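Local coordinates for cleavage stimulation factor 77 (Encephalitozoon cuniculi, PDB 2UY1), which probably takes part in the 3'-end processing of messenger RNA precursors and may bind mRNA, at residues B[214-219]-B[233-238]; B[218-223]-B[249-254]. All blocks are in the same frame, centred on the assembly; numbering follows the deposited sequence.

Contact 1 (B[214-219]-B[233-238])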
ATOM      1  N   GLU B 214      19.957  17.905 -14.777  1.00 26.40           N
ATOM      2  CA  GLU B 214      18.617  18.362 -15.219  1.00 26.53           C
ATOM      3  C   GLU B 214      18.712  19.541 -16.150  1.00 24.93           C
ATOM      4  O   GLU B 214      18.002  19.621 -17.104  1.00 24.36           O
ATOM      5  CB  GLU B 214      17.758  18.792 -14.032  1.00 26.44           C
ATOM      6  CG  GLU B 214      17.393  17.675 -13.148  1.00 29.95           C
ATOM      7  CD  GLU B 214      18.180  17.626 -11.840  1.00 35.13           C
ATOM      8  OE1 GLU B 214      19.439  17.668 -11.852  1.00 30.22           O
ATOM      9  OE2 GLU B 214      17.493  17.478 -10.791  1.00 37.63           O
ATOM     10  N   VAL B 215      19.618  20.465 -15.848  1.00 24.89           N
ATOM     11  CA  VAL B 215      19.764  21.678 -16.647  1.00 24.34           C
ATOM     12  C   VAL B 215      20.086  21.349 -18.102  1.00 24.51           C
ATOM     13  O   VAL B 215      19.571  21.983 -19.023  1.00 25.77           O
ATOM     14  CB  VAL B 215      20.865  22.595 -16.083  1.00 24.24           C
ATOM     15  CG1 VAL B 215      20.427  23.195 -14.756  1.00 21.45           C
ATOM     16  CG2 VAL B 215      22.168  21.825 -15.925  1.00 26.04           C
ATOM     17  N   TYR B 216      20.942  20.352 -18.298  1.00 23.77           N
ATOM     18  CA  TYR B 216      21.399  19.960 -19.636  1.00 23.59           C
ATOM     19  C   TYR B 216      20.251  19.311 -20.369  1.00 22.77           C
ATOM     20  O   TYR B 216      20.086  19.538 -21.564  1.00 24.37           O
ATOM     21  CB  TYR B 216      22.615  19.015 -19.543  1.00 23.19           C
ATOM     22  CG  TYR B 216      23.778  19.665 -18.848  1.00 24.62           C
ATOM     23  CD1 TYR B 216      24.742  20.385 -19.574  1.00 27.88           C
ATOM     24  CD2 TYR B 216      23.883  19.643 -17.443  1.00 27.50           C
ATOM     25  CE1 TYR B 216      25.817  21.056 -18.913  1.00 24.36           C
ATOM     26  CE2 TYR B 216      24.934  20.299 -16.790  1.00 24.40           C
ATOM     27  CZ  TYR B 216      25.882  20.992 -17.530  1.00 24.98           C
ATOM     28  OH  TYR B 216      26.941  21.606 -16.889  1.00 23.38           O
ATOM     29  N   PHE B 217      19.467  18.492 -19.674  1.00 22.34           N
ATOM     30  CA  PHE B 217      18.253  17.908 -20.289  1.00 22.10           C
ATOM     31  C   PHE B 217      17.232  19.017 -20.669  1.00 21.62           C
ATOM     32  O   PHE B 217      16.600  18.910 -21.710  1.00 20.12           O
ATOM     33  CB  PHE B 217      17.615  16.838 -19.378  1.00 23.21           C
ATOM     34  CG  PHE B 217      16.180  16.419 -19.799  1.00 22.50           C
ATOM     35  CD1 PHE B 217      15.982  15.317 -20.612  1.00 20.26           C
ATOM     36  CD2 PHE B 217      15.043  17.175 -19.380  1.00 24.92           C
ATOM     37  CE1 PHE B 217      14.662  14.912 -20.980  1.00 23.06           C
ATOM     38  CE2 PHE B 217      13.732  16.836 -19.769  1.00 23.26           C
ATOM     39  CZ  PHE B 217      13.532  15.708 -20.600  1.00 24.33           C
ATOM     40  N   PHE B 218      17.049  20.043 -19.810  1.00 22.65           N
ATOM     41  CA  PHE B 218      16.100  21.145 -20.111  1.00 23.56           C
ATOM     42  C   PHE B 218      16.426  21.834 -21.449  1.00 23.99           C
ATOM     43  O   PHE B 218      15.565  21.985 -22.327  1.00 25.30           O
ATOM     44  CB  PHE B 218      16.127  22.273 -19.071  1.00 23.97           C
ATOM     45  CG  PHE B 218      15.694  21.897 -17.672  1.00 23.94           C
ATOM     46  CD1 PHE B 218      14.900  20.773 -17.388  1.00 28.27           C
ATOM     47  CD2 PHE B 218      16.025  22.752 -16.632  1.00 26.03           C
ATOM     48  CE1 PHE B 218      14.503  20.468 -16.062  1.00 26.31           C
ATOM     49  CE2 PHE B 218      15.625  22.464 -15.332  1.00 24.76           C
ATOM     50  CZ  PHE B 218      14.879  21.312 -15.048  1.00 25.65           C
ATOM     51  N   TYR B 219      17.682  22.250 -21.591  1.00 24.93           N
ATOM     52  CA  TYR B 219      18.192  22.887 -22.826  1.00 23.09           C
ATOM     53  C   TYR B 219      18.185  21.953 -24.011  1.00 23.64           C
ATOM     54  O   TYR B 219      17.778  22.342 -25.120  1.00 23.96           O
ATOM     55  CB  TYR B 219      19.610  23.445 -22.599  1.00 24.81           C
ATOM     56  CG  TYR B 219      20.059  24.511 -23.601  1.00 22.58           C
ATOM     57  CD1 TYR B 219      19.130  25.268 -24.302  1.00 21.38           C
ATOM     58  CD2 TYR B 219      21.404  24.830 -23.755  1.00 23.49           C
ATOM     59  CE1 TYR B 219      19.518  26.280 -25.164  1.00 23.42           C
ATOM     60  CE2 TYR B 219      21.822  25.811 -24.658  1.00 17.35           C
ATOM     61  CZ  TYR B 219      20.898  26.534 -25.342  1.00 24.36           C
ATOM     62  OH  TYR B 219      21.311  27.510 -26.233  1.00 27.28           O
ATOM     63  N   LYS B 233      22.897  17.788 -28.826  1.00 30.69           N
ATOM     64  CA  LYS B 233      23.801  16.636 -28.586  1.00 30.50           C
ATOM     65  C   LYS B 233      25.084  17.095 -27.962  1.00 31.37           C
ATOM     66  O   LYS B 233      25.665  16.422 -27.126  1.00 31.42           O
ATOM     67  CB  LYS B 233      24.123  15.902 -29.902  1.00 31.91           C
ATOM     68  CG  LYS B 233      24.986  14.606 -29.736  1.00 29.57           C
ATOM     69  CD  LYS B 233      24.831  13.694 -30.964  1.00 29.62           C
ATOM     70  CE  LYS B 233      25.597  12.381 -30.871  1.00 28.29           C
ATOM     71  NZ  LYS B 233      25.074  11.293 -31.836  1.00 23.49           N
ATOM     72  N   LYS B 234      25.524  18.273 -28.378  1.00 31.69           N
ATOM     73  CA  LYS B 234      26.727  18.859 -27.856  1.00 31.27           C
ATOM     74  C   LYS B 234      26.536  19.294 -26.411  1.00 30.05           C
ATOM     75  O   LYS B 234      27.438  19.091 -25.590  1.00 28.75           O
ATOM     76  CB  LYS B 234      27.225  20.004 -28.772  1.00 32.26           C
ATOM     77  CG  LYS B 234      28.032  19.481 -29.985  1.00 34.87           C
ATOM     78  CD  LYS B 234      27.350  19.656 -31.352  1.00 37.59           C
ATOM     79  CE  LYS B 234      28.393  19.785 -32.505  1.00 37.52           C
ATOM     80  NZ  LYS B 234      27.816  19.499 -33.895  1.00 40.12           N
ATOM     81  N   VAL B 235      25.358  19.863 -26.104  1.00 29.12           N
ATOM     82  CA  VAL B 235      24.982  20.275 -24.703  1.00 28.41           C
ATOM     83  C   VAL B 235      24.979  19.048 -23.745  1.00 27.34           C
ATOM     84  O   VAL B 235      25.381  19.162 -22.592  1.00 27.60           O
ATOM     85  CB  VAL B 235      23.579  20.989 -24.638  1.00 28.86           C
ATOM     86  CG1 VAL B 235      23.157  21.286 -23.188  1.00 26.84           C
ATOM     87  CG2 VAL B 235      23.567  22.287 -25.431  1.00 27.55           C
ATOM     88  N   VAL B 236      24.529  17.896 -24.248  1.00 26.27           N
ATOM     89  CA  VAL B 236      24.462  16.656 -23.459  1.00 27.31           C
ATOM     90  C   VAL B 236      25.841  16.088 -23.194  1.00 27.52           C
ATOM     91  O   VAL B 236      26.140  15.694 -22.051  1.00 27.81           O
ATOM     92  CB  VAL B 236      23.595  15.557 -24.085  1.00 26.70           C
ATOM     93  CG1 VAL B 236      23.616  14.312 -23.195  1.00 27.32           C
ATOM     94  CG2 VAL B 236      22.161  16.033 -24.267  1.00 27.61           C
ATOM     95  N   GLU B 237      26.663  16.028 -24.253  1.00 27.42           N
ATOM     96  CA  GLU B 237      28.086  15.621 -24.143  1.00 27.70           C
ATOM     97  C   GLU B 237      28.764  16.490 -23.102  1.00 27.97           C
ATOM     98  O   GLU B 237      29.470  16.018 -22.230  1.00 27.27           O
ATOM     99  CB  GLU B 237      28.774  15.783 -25.496  1.00 27.67           C
ATOM    100  CG  GLU B 237      28.441  14.654 -26.432  1.00 25.66           C
ATOM    101  CD  GLU B 237      28.658  14.922 -27.901  1.00 29.18           C
ATOM    102  OE1 GLU B 237      29.293  15.943 -28.260  1.00 28.52           O
ATOM    103  OE2 GLU B 237      28.206  14.073 -28.718  1.00 28.99           O
ATOM    104  N   ARG B 238      28.488  17.783 -23.156  1.00 28.73           N
ATOM    105  CA  ARG B 238      29.059  18.674 -22.190  1.00 29.19           C
ATOM    106  C   ARG B 238      28.523  18.361 -20.817  1.00 29.70           C
ATOM    107  O   ARG B 238      29.291  18.305 -19.870  1.00 30.30           O
ATOM    108  CB  ARG B 238      28.724  20.096 -22.593  1.00 31.32           C
ATOM    109  CG  ARG B 238      29.175  21.119 -21.635  1.00 34.25           C
ATOM    110  CD  ARG B 238      29.084  22.427 -22.350  1.00 40.84           C
ATOM    111  NE  ARG B 238      28.628  23.442 -21.417  1.00 46.78           N
ATOM    112  CZ  ARG B 238      27.881  24.486 -21.753  1.00 47.70           C
ATOM    113  NH1 ARG B 238      27.500  24.675 -23.024  1.00 47.45           N
ATOM    114  NH2 ARG B 238      27.518  25.338 -20.805  1.00 48.88           N
TER

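Contact 2 (B[218-223]-B[249-254])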
ATOM      1  N   PHE B 218      17.049  20.043 -19.810  1.00 22.65           N
ATOM      2  CA  PHE B 218      16.100  21.145 -20.111  1.00 23.56           C
ATOM      3  C   PHE B 218      16.426  21.834 -21.449  1.00 23.99           C
ATOM      4  O   PHE B 218      15.565  21.985 -22.327  1.00 25.30           O
ATOM      5  CB  PHE B 218      16.127  22.273 -19.071  1.00 23.97           C
ATOM      6  CG  PHE B 218      15.694  21.897 -17.672  1.00 23.94           C
ATOM      7  CD1 PHE B 218      14.900  20.773 -17.388  1.00 28.27           C
ATOM      8  CD2 PHE B 218      16.025  22.752 -16.632  1.00 26.03           C
ATOM      9  CE1 PHE B 218      14.503  20.468 -16.062  1.00 26.31           C
ATOM     10  CE2 PHE B 218      15.625  22.464 -15.332  1.00 24.76           C
ATOM     11  CZ  PHE B 218      14.879  21.312 -15.048  1.00 25.65           C
ATOM     12  N   TYR B 219      17.682  22.250 -21.591  1.00 24.93           N
ATOM     13  CA  TYR B 219      18.192  22.887 -22.826  1.00 23.09           C
ATOM     14  C   TYR B 219      18.185  21.953 -24.011  1.00 23.64           C
ATOM     15  O   TYR B 219      17.778  22.342 -25.120  1.00 23.96           O
ATOM     16  CB  TYR B 219      19.610  23.445 -22.599  1.00 24.81           C
ATOM     17  CG  TYR B 219      20.059  24.511 -23.601  1.00 22.58           C
ATOM     18  CD1 TYR B 219      19.130  25.268 -24.302  1.00 21.38           C
ATOM     19  CD2 TYR B 219      21.404  24.830 -23.755  1.00 23.49           C
ATOM     20  CE1 TYR B 219      19.518  26.280 -25.164  1.00 23.42           C
ATOM     21  CE2 TYR B 219      21.822  25.811 -24.658  1.00 17.35           C
ATOM     22  CZ  TYR B 219      20.898  26.534 -25.342  1.00 24.36           C
ATOM     23  OH  TYR B 219      21.311  27.510 -26.233  1.00 27.28           O
ATOM     24  N   SER B 220      18.652  20.725 -23.821  1.00 22.33           N
ATOM     25  CA  SER B 220      18.618  19.748 -24.907  1.00 21.86           C
ATOM     26  C   SER B 220      17.195  19.653 -25.496  1.00 21.45           C
ATOM     27  O   SER B 220      17.003  19.679 -26.727  1.00 21.06           O
ATOM     28  CB  SER B 220      19.082  18.380 -24.371  1.00 21.24           C
ATOM     29  OG  SER B 220      18.879  17.346 -25.347  1.00 23.24           O
ATOM     30  N   GLU B 221      16.208  19.546 -24.591  1.00 21.34           N
ATOM     31  CA  GLU B 221      14.798  19.393 -24.977  1.00 20.79           C
ATOM     32  C   GLU B 221      14.308  20.640 -25.673  1.00 21.84           C
ATOM     33  O   GLU B 221      13.711  20.539 -26.715  1.00 21.43           O
ATOM     34  CB  GLU B 221      13.900  19.064 -23.800  1.00 19.99           C
ATOM     35  CG  GLU B 221      13.948  17.585 -23.338  1.00 17.39           C
ATOM     36  CD  GLU B 221      13.526  16.562 -24.389  1.00 22.33           C
ATOM     37  OE1 GLU B 221      12.313  16.450 -24.699  1.00 19.68           O
ATOM     38  OE2 GLU B 221      14.401  15.813 -24.870  1.00 21.57           O
ATOM     39  N   TYR B 222      14.632  21.809 -25.126  1.00 23.50           N
ATOM     40  CA  TYR B 222      14.317  23.070 -25.791  1.00 24.90           C
ATOM     41  C   TYR B 222      14.895  23.100 -27.205  1.00 24.67           C
ATOM     42  O   TYR B 222      14.203  23.429 -28.169  1.00 24.25           O
ATOM     43  CB  TYR B 222      14.819  24.260 -24.986  1.00 25.89           C
ATOM     44  CG  TYR B 222      14.713  25.520 -25.794  1.00 28.74           C
ATOM     45  CD1 TYR B 222      13.466  26.108 -26.033  1.00 29.11           C
ATOM     46  CD2 TYR B 222      15.848  26.114 -26.350  1.00 29.09           C
ATOM     47  CE1 TYR B 222      13.349  27.287 -26.794  1.00 30.96           C
ATOM     48  CE2 TYR B 222      15.740  27.288 -27.104  1.00 29.85           C
ATOM     49  CZ  TYR B 222      14.494  27.862 -27.328  1.00 30.17           C
ATOM     50  OH  TYR B 222      14.380  29.009 -28.089  1.00 31.75           O
ATOM     51  N   LEU B 223      16.164  22.730 -27.319  1.00 25.11           N
ATOM     52  CA  LEU B 223      16.884  22.793 -28.586  1.00 25.43           C
ATOM     53  C   LEU B 223      16.301  21.838 -29.601  1.00 26.59           C
ATOM     54  O   LEU B 223      16.241  22.178 -30.782  1.00 27.44           O
ATOM     55  CB  LEU B 223      18.353  22.452 -28.381  1.00 24.83           C
ATOM     56  CG  LEU B 223      19.193  23.637 -27.906  1.00 24.46           C
ATOM     57  CD1 LEU B 223      20.595  23.112 -27.617  1.00 16.74           C
ATOM     58  CD2 LEU B 223      19.213  24.848 -28.880  1.00 19.21           C
ATOM     59  N   SER B 249      23.668   9.978 -19.579  1.00 25.81           N
ATOM     60  CA  SER B 249      24.219   8.978 -20.514  1.00 25.57           C
ATOM     61  C   SER B 249      23.146   8.109 -21.142  1.00 25.46           C
ATOM     62  O   SER B 249      23.253   7.753 -22.329  1.00 25.51           O
ATOM     63  CB  SER B 249      25.301   8.122 -19.843  1.00 26.32           C
ATOM     64  OG  SER B 249      26.380   8.965 -19.375  1.00 29.26           O
ATOM     65  N   LEU B 250      22.130   7.743 -20.348  1.00 23.17           N
ATOM     66  CA  LEU B 250      20.988   6.986 -20.849  1.00 21.36           C
ATOM     67  C   LEU B 250      20.161   7.759 -21.874  1.00 20.51           C
ATOM     68  O   LEU B 250      19.738   7.202 -22.914  1.00 19.39           O
ATOM     69  CB  LEU B 250      20.100   6.481 -19.675  1.00 21.98           C
ATOM     70  CG  LEU B 250      20.701   5.516 -18.646  1.00 20.68           C
ATOM     71  CD1 LEU B 250      19.606   4.877 -17.796  1.00 21.13           C
ATOM     72  CD2 LEU B 250      21.493   4.415 -19.291  1.00 15.27           C
ATOM     73  N   TYR B 251      19.921   9.038 -21.568  1.00 18.52           N
ATOM     74  CA  TYR B 251      19.300   9.958 -22.487  1.00 18.93           C
ATOM     75  C   TYR B 251      20.156  10.210 -23.766  1.00 18.71           C
ATOM     76  O   TYR B 251      19.675  10.186 -24.893  1.00 17.95           O
ATOM     77  CB  TYR B 251      19.078  11.246 -21.724  1.00 18.74           C
ATOM     78  CG  TYR B 251      18.536  12.428 -22.509  1.00 20.06           C
ATOM     79  CD1 TYR B 251      17.140  12.592 -22.682  1.00 20.80           C
ATOM     80  CD2 TYR B 251      19.384  13.421 -23.005  1.00 17.16           C
ATOM     81  CE1 TYR B 251      16.617  13.697 -23.368  1.00 19.88           C
ATOM     82  CE2 TYR B 251      18.833  14.553 -23.712  1.00 18.97           C
ATOM     83  CZ  TYR B 251      17.465  14.673 -23.869  1.00 17.67           C
ATOM     84  OH  TYR B 251      16.921  15.763 -24.531  1.00 21.07           O
ATOM     85  N   TYR B 252      21.433  10.469 -23.578  1.00 20.80           N
ATOM     86  CA  TYR B 252      22.397  10.464 -24.712  1.00 20.70           C
ATOM     87  C   TYR B 252      22.322   9.171 -25.556  1.00 21.15           C
ATOM     88  O   TYR B 252      22.099   9.229 -26.734  1.00 21.01           O
ATOM     89  CB  TYR B 252      23.816  10.676 -24.134  1.00 22.66           C
ATOM     90  CG  TYR B 252      24.917  10.976 -25.183  1.00 25.69           C
ATOM     91  CD1 TYR B 252      24.888  12.147 -25.949  1.00 25.02           C
ATOM     92  CD2 TYR B 252      25.996  10.096 -25.358  1.00 27.05           C
ATOM     93  CE1 TYR B 252      25.906  12.405 -26.919  1.00 27.29           C
ATOM     94  CE2 TYR B 252      27.012  10.339 -26.304  1.00 26.14           C
ATOM     95  CZ  TYR B 252      26.967  11.492 -27.082  1.00 28.30           C
ATOM     96  OH  TYR B 252      28.010  11.744 -28.017  1.00 29.13           O
ATOM     97  N   GLY B 253      22.420   7.992 -24.963  1.00 21.12           N
ATOM     98  CA  GLY B 253      22.387   6.785 -25.792  1.00 20.10           C
ATOM     99  C   GLY B 253      21.101   6.716 -26.603  1.00 21.21           C
ATOM    100  O   GLY B 253      21.116   6.538 -27.818  1.00 18.86           O
ATOM    101  N   LEU B 254      19.965   6.884 -25.920  1.00 20.27           N
ATOM    102  CA  LEU B 254      18.696   6.689 -26.583  1.00 21.41           C
ATOM    103  C   LEU B 254      18.273   7.831 -27.511  1.00 22.21           C
ATOM    104  O   LEU B 254      17.777   7.580 -28.601  1.00 23.35           O
ATOM    105  CB  LEU B 254      17.582   6.390 -25.562  1.00 22.35           C
ATOM    106  CG  LEU B 254      16.208   5.993 -26.138  1.00 21.47           C
ATOM    107  CD1 LEU B 254      16.212   4.727 -27.008  1.00 18.84           C
ATOM    108  CD2 LEU B 254      15.199   5.896 -24.941  1.00 23.27           C
TER

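Contact 1 (B[214-219]-B[233-238])
Two tyrosines of helix 213-225 take different first torsions to meet Val235. Tyr216 puts CG opposite its own carbonyl carbon (chi1 -60°), while Tyr219, one turn on, swings its ring anti to N (chi1 -160°). Val235 reaches in with both methyls. Val235 CG2 lies 3.7 Å from Tyr219 CD2, the two side chains meeting at about a right angle, and Val235 CG1 is close to the same ring carbon. Val235 CG1 also sits 4.0 Å from Tyr216 CD1, so one methyl touches a ring on either tyrosine and, at 3.9 Å, the carbonyl oxygen (O) of Tyr216. The Tyr216 ring carbon CD1 also approaches the main chain of the other helix, 3.3 Å from Val235 O.

The two segments run almost exactly antiparallel, at 176°, with their axes 9.0 Å apart. Helices 213-225 and 229-242 follow each other across a short turn and form an antiparallel helical hairpin, as in the helical-repeat (HAT, half-a-TPR) domain of the suppressor-of-forked family. The closest CA atoms are those of Tyr216 and Val236, 5.9 Å apart.

At the exposed border, Arg238 lays its aliphatic part beside Tyr216, with Arg238 CG 4.3 Å from Tyr216 CE1. No hydrogen bond joins the two segments, and the phenol groups look elsewhere: Tyr216 OH is hydrogen-bonded to Phe210 O and Tyr219 OH to His199 ND1. Leu206 on helix 193-208 packs against both Tyr219 and Arg238, while Leu248 of helix 247-255 touches Tyr216.

Contact 2 (B[218-223]-B[249-254])
The hydroxyl of Tyr251 is held between Ser220 and Glu221, neighbours on helix 213-225. This is a contact within an all-helical array of HAT (half-a-TPR) type, where helix 247-255 reaches past helix 229-242 to its predecessor. The tight part is confined to the end of one side chain: Ser220 OG donates to Tyr251 OH at 2.6 Å, and Tyr251 OH donates in turn to Glu221 OE2 at 2.5 Å. Both oxygens lie in the plane of the ring at its edge, and the two bonds fix the position of the hydroxyl. Ser220 has OG anti to its backbone N (chi1 171°), which places OG beside the phenol oxygen; on this inner side Ser220 also touches Ala232 and Val236.

Away from the hydroxyl the pairing is loose. The nearest CA atoms, those of Ser220 and Tyr252, are 10.0 Å apart. Glu221, partly exposed, lies on the outer side, where a basic side chain of another protein chain pairs with its OE1 and probably favours the charged carboxylate. That carboxylate is turned 72° from the tyrosine ring, and OE2 receives the phenol proton through its anti lone pair, the one facing away from OE1.

Both contacts start from helix 213-225 and are largely buried, but they use different sides of it. Contact 1 is apolar and close, joining consecutive antiparallel helices, with Arg238 at its exposed border. Contact 2 buries about half as much surface and bridges more distant backbones by polar atoms; its Glu221 side lies at the boundary with the other protein chain. The two merge in the interior: Phe217 CD1 packs 3.3 Å from Tyr251 CE1, and Val236 CG2 lies 3.7 Å from Tyr251 CE2. A probable hydrogen bond between Tyr252 OH and Glu237 OE2 also ties helix 229-242 to helix 247-255.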